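Local coordinates for protein transaminase (Bacillus megaterium, PDB 5G0A) that probably transfers amino groups between amines and carbonyl compounds as an S-selective, pyridoxal-5'-phosphate-dependent omega-transaminase of class III, at residues D292-M296 / A309-E315. Coordinates in Å, arbitrary orientation, origin at the centre of the assembly. Residue numbers count along the deposited sequence, not the author numbering.
Sequences DIITM and AVLVSKE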
ATOM      1  N   ASP B 292      -2.056  22.090  16.169  1.00 22.41           N
ATOM      2  CA  ASP B 292      -1.452  21.097  17.052  1.00 23.68           C
ATOM      3  C   ASP B 292       0.032  20.906  16.742  1.00 21.54           C
ATOM      4  O   ASP B 292       0.828  20.563  17.615  1.00 23.22           O
ATOM      5  CB  ASP B 292      -2.177  19.751  16.884  1.00 23.23           C
ATOM      6  CG  ASP B 292      -3.633  19.829  17.327  1.00 26.19           C
ATOM      7  OD1 ASP B 292      -3.864  19.885  18.556  1.00 28.82           O
ATOM      8  OD2 ASP B 292      -4.521  19.849  16.465  1.00 24.53           O
ATOM      9  N   ILE B 293       0.367  21.099  15.472  1.00 21.90           N
ATOM     10  CA  ILE B 293       1.746  20.920  14.980  1.00 22.16           C
ATOM     11  C   ILE B 293       1.954  21.910  13.849  1.00 21.28           C
ATOM     12  O   ILE B 293       1.039  22.124  13.030  1.00 22.63           O
ATOM     13  CB  ILE B 293       1.967  19.485  14.380  1.00 22.64           C
ATOM     14  CG1 ILE B 293       1.755  18.398  15.430  1.00 23.90           C
ATOM     15  CG2 ILE B 293       3.354  19.358  13.756  1.00 23.60           C
ATOM     16  CD1 ILE B 293       1.707  16.974  14.863  1.00 22.42           C
ATOM     17  N   ILE B 294       3.137  22.541  13.800  1.00 21.74           N
ATOM     18  CA  ILE B 294       3.568  23.227  12.567  1.00 20.69           C
ATOM     19  C   ILE B 294       4.907  22.704  12.053  1.00 20.14           C
ATOM     20  O   ILE B 294       5.724  22.193  12.822  1.00 21.23           O
ATOM     21  CB  ILE B 294       3.633  24.782  12.653  1.00 21.56           C
ATOM     22  CG1 ILE B 294       4.783  25.260  13.572  1.00 22.51           C
ATOM     23  CG2 ILE B 294       2.224  25.349  12.978  1.00 22.78           C
ATOM     24  CD1 ILE B 294       4.932  26.790  13.569  1.00 23.48           C
ATOM     25  N   THR B 295       5.089  22.853  10.747  1.00 21.34           N
ATOM     26  CA  THR B 295       6.346  22.517  10.081  1.00 21.64           C
ATOM     27  C   THR B 295       6.980  23.790   9.549  1.00 22.17           C
ATOM     28  O   THR B 295       6.275  24.701   9.100  1.00 23.47           O
ATOM     29  CB  THR B 295       6.124  21.502   8.943  1.00 21.69           C
ATOM     30  OG1 THR B 295       5.087  21.968   8.081  1.00 22.41           O
ATOM     31  CG2 THR B 295       5.727  20.146   9.513  1.00 22.81           C
ATOM     32  N   MET B 296       8.311  23.829   9.589  1.00 21.92           N
ATOM     33  CA  MET B 296       9.087  25.044   9.254  1.00 22.53           C
ATOM     34  C   MET B 296      10.298  24.691   8.413  1.00 21.09           C
ATOM     35  O   MET B 296      10.823  23.585   8.485  1.00 22.02           O
ATOM     36  CB  MET B 296       9.565  25.749  10.534  1.00 22.17           C
ATOM     37  CG  MET B 296       8.430  26.301  11.399  1.00 23.15           C
ATOM     38  SD  MET B 296       8.975  26.692  13.065  1.00 25.11           S
ATOM     39  CE  MET B 296       8.926  25.063  13.813  1.00 23.77           C
ATOM     40  N   ALA B 309      12.258  22.465  10.808  1.00 21.46           N
ATOM     41  CA  ALA B 309      11.881  22.142  12.173  1.00 21.02           C
ATOM     42  C   ALA B 309      10.429  21.757  12.237  1.00 20.22           C
ATOM     43  O   ALA B 309       9.616  22.234  11.438  1.00 21.72           O
ATOM     44  CB  ALA B 309      12.091  23.344  13.096  1.00 20.93           C
ATOM     45  N   VAL B 310      10.113  20.993  13.276  1.00 21.02           N
ATOM     46  CA  VAL B 310       8.710  20.765  13.615  1.00 22.34           C
ATOM     47  C   VAL B 310       8.482  21.229  15.046  1.00 22.61           C
ATOM     48  O   VAL B 310       9.329  21.020  15.915  1.00 22.65           O
ATOM     49  CB  VAL B 310       8.319  19.267  13.376  1.00 23.94           C
ATOM     50  CG1 VAL B 310       9.175  18.338  14.231  1.00 26.82           C
ATOM     51  CG2 VAL B 310       6.837  19.062  13.690  1.00 24.89           C
ATOM     52  N   LEU B 311       7.347  21.884  15.283  1.00 21.72           N
ATOM     53  CA  LEU B 311       6.972  22.331  16.623  1.00 21.78           C
ATOM     54  C   LEU B 311       5.636  21.657  16.944  1.00 20.11           C
ATOM     55  O   LEU B 311       4.694  21.758  16.165  1.00 22.58           O
ATOM     56  CB  LEU B 311       6.802  23.845  16.656  1.00 23.28           C
ATOM     57  CG  LEU B 311       6.164  24.447  17.934  1.00 23.94           C
ATOM     58  CD1 LEU B 311       7.045  24.182  19.152  1.00 26.35           C
ATOM     59  CD2 LEU B 311       5.921  25.947  17.706  1.00 24.68           C
ATOM     60  N   VAL B 312       5.613  20.945  18.058  1.00 21.76           N
ATOM     61  CA  VAL B 312       4.420  20.208  18.467  1.00 22.10           C
ATOM     62  C   VAL B 312       3.870  20.814  19.755  1.00 23.29           C
ATOM     63  O   VAL B 312       4.614  21.438  20.529  1.00 23.07           O
ATOM     64  CB  VAL B 312       4.700  18.700  18.714  1.00 22.06           C
ATOM     65  CG1 VAL B 312       5.359  18.045  17.487  1.00 22.87           C
ATOM     66  CG2 VAL B 312       5.557  18.466  19.970  1.00 21.02           C
ATOM     67  N   SER B 313       2.573  20.613  19.968  1.00 23.26           N
ATOM     68  CA  SER B 313       1.862  21.131  21.168  1.00 23.84           C
ATOM     69  C   SER B 313       2.398  20.562  22.477  1.00 23.81           C
ATOM     70  O   SER B 313       3.068  19.531  22.500  1.00 22.52           O
ATOM     71  CB  SER B 313       0.358  20.831  21.047  1.00 25.91           C
ATOM     72  OG  SER B 313       0.139  19.430  21.135  1.00 25.84           O
ATOM     73  N   LYS B 314       2.064  21.216  23.587  1.00 23.20           N
ATOM     74  CA  LYS B 314       2.436  20.714  24.893  1.00 25.44           C
ATOM     75  C   LYS B 314       1.917  19.292  25.121  1.00 24.29           C
ATOM     76  O   LYS B 314       2.615  18.464  25.695  1.00 24.59           O
ATOM     77  CB  LYS B 314       1.885  21.648  25.978  1.00 27.22           C
ATOM     78  CG  LYS B 314       2.549  23.010  25.954  1.00 28.02           C
ATOM     79  CD  LYS B 314       2.106  23.869  27.135  1.00 31.47           C
ATOM     80  CE  LYS B 314       3.019  25.072  27.286  1.00 33.29           C
ATOM     81  NZ  LYS B 314       2.779  26.115  26.266  1.00 40.30           N
ATOM     82  N   GLU B 315       0.696  19.011  24.676  1.00 25.36           N
ATOM     83  CA  GLU B 315       0.134  17.677  24.914  1.00 25.99           C
ATOM     84  C   GLU B 315       0.869  16.610  24.083  1.00 24.59           C
ATOM     85  O   GLU B 315       1.134  15.532  24.580  1.00 23.78           O
ATOM     86  CB  GLU B 315      -1.396  17.623  24.748  1.00 31.10           C
ATOM     87  CG  GLU B 315      -1.916  17.636  23.338  1.00 33.81           C
ATOM     88  CD  GLU B 315      -3.410  17.324  23.220  1.00 36.19           C
ATOM     89  OE1 GLU B 315      -4.105  17.021  24.237  1.00 37.78           O
ATOM     90  OE2 GLU B 315      -3.887  17.395  22.080  1.00 34.56           O
TER
HETATM   91  O   HOH W   1      -2.238  18.737  20.469  1.00 32.37           O
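Five backbone hydrogen bonds join Asp292-Met296 to the antiparallel strand that ends at Ser313. Ile294 and Leu311 form a hydrogen-bonded pair: Ile294 N to Leu311 O is 2.9 Å, and Leu311 N to Ile294 O is 3.0 Å. Met296 and Ala309 form the next: Met296 N to Ala309 O is 2.8 Å, and Ala309 N to Met296 O is 3.0 Å. Ser313 N gives the fifth bond, to Asp292 O at 2.9 Å. Ile293 and Thr295 turn their backbone polar groups the other way, to Asn268 and Glu270. Val310 and Val312 likewise bond to Arg116 and Gly113. Thus both strands are bonded on two sides.

One water accepts from Ser313 OG (2.6 Å) and donates to Asp292 OD1 (2.8 Å) and Glu315 OE2 (2.7 Å). It bridges two carboxylates whose like charges lie close. Asp292 OD2 is held by Trp266 N and Arg256. Ser313 OG also N-caps the following helix at Ile316 N.

Met296 CE packs on Ala309 CB (3.7 Å) on one face. Ile293 CG2 meets Val310 CG2 (3.5 Å) on the other. This is the antiparallel strand 308-313, set between 112-118 and 293-296, in the seven-stranded mixed sheet of the large domain of fold-type I PLP enzymes.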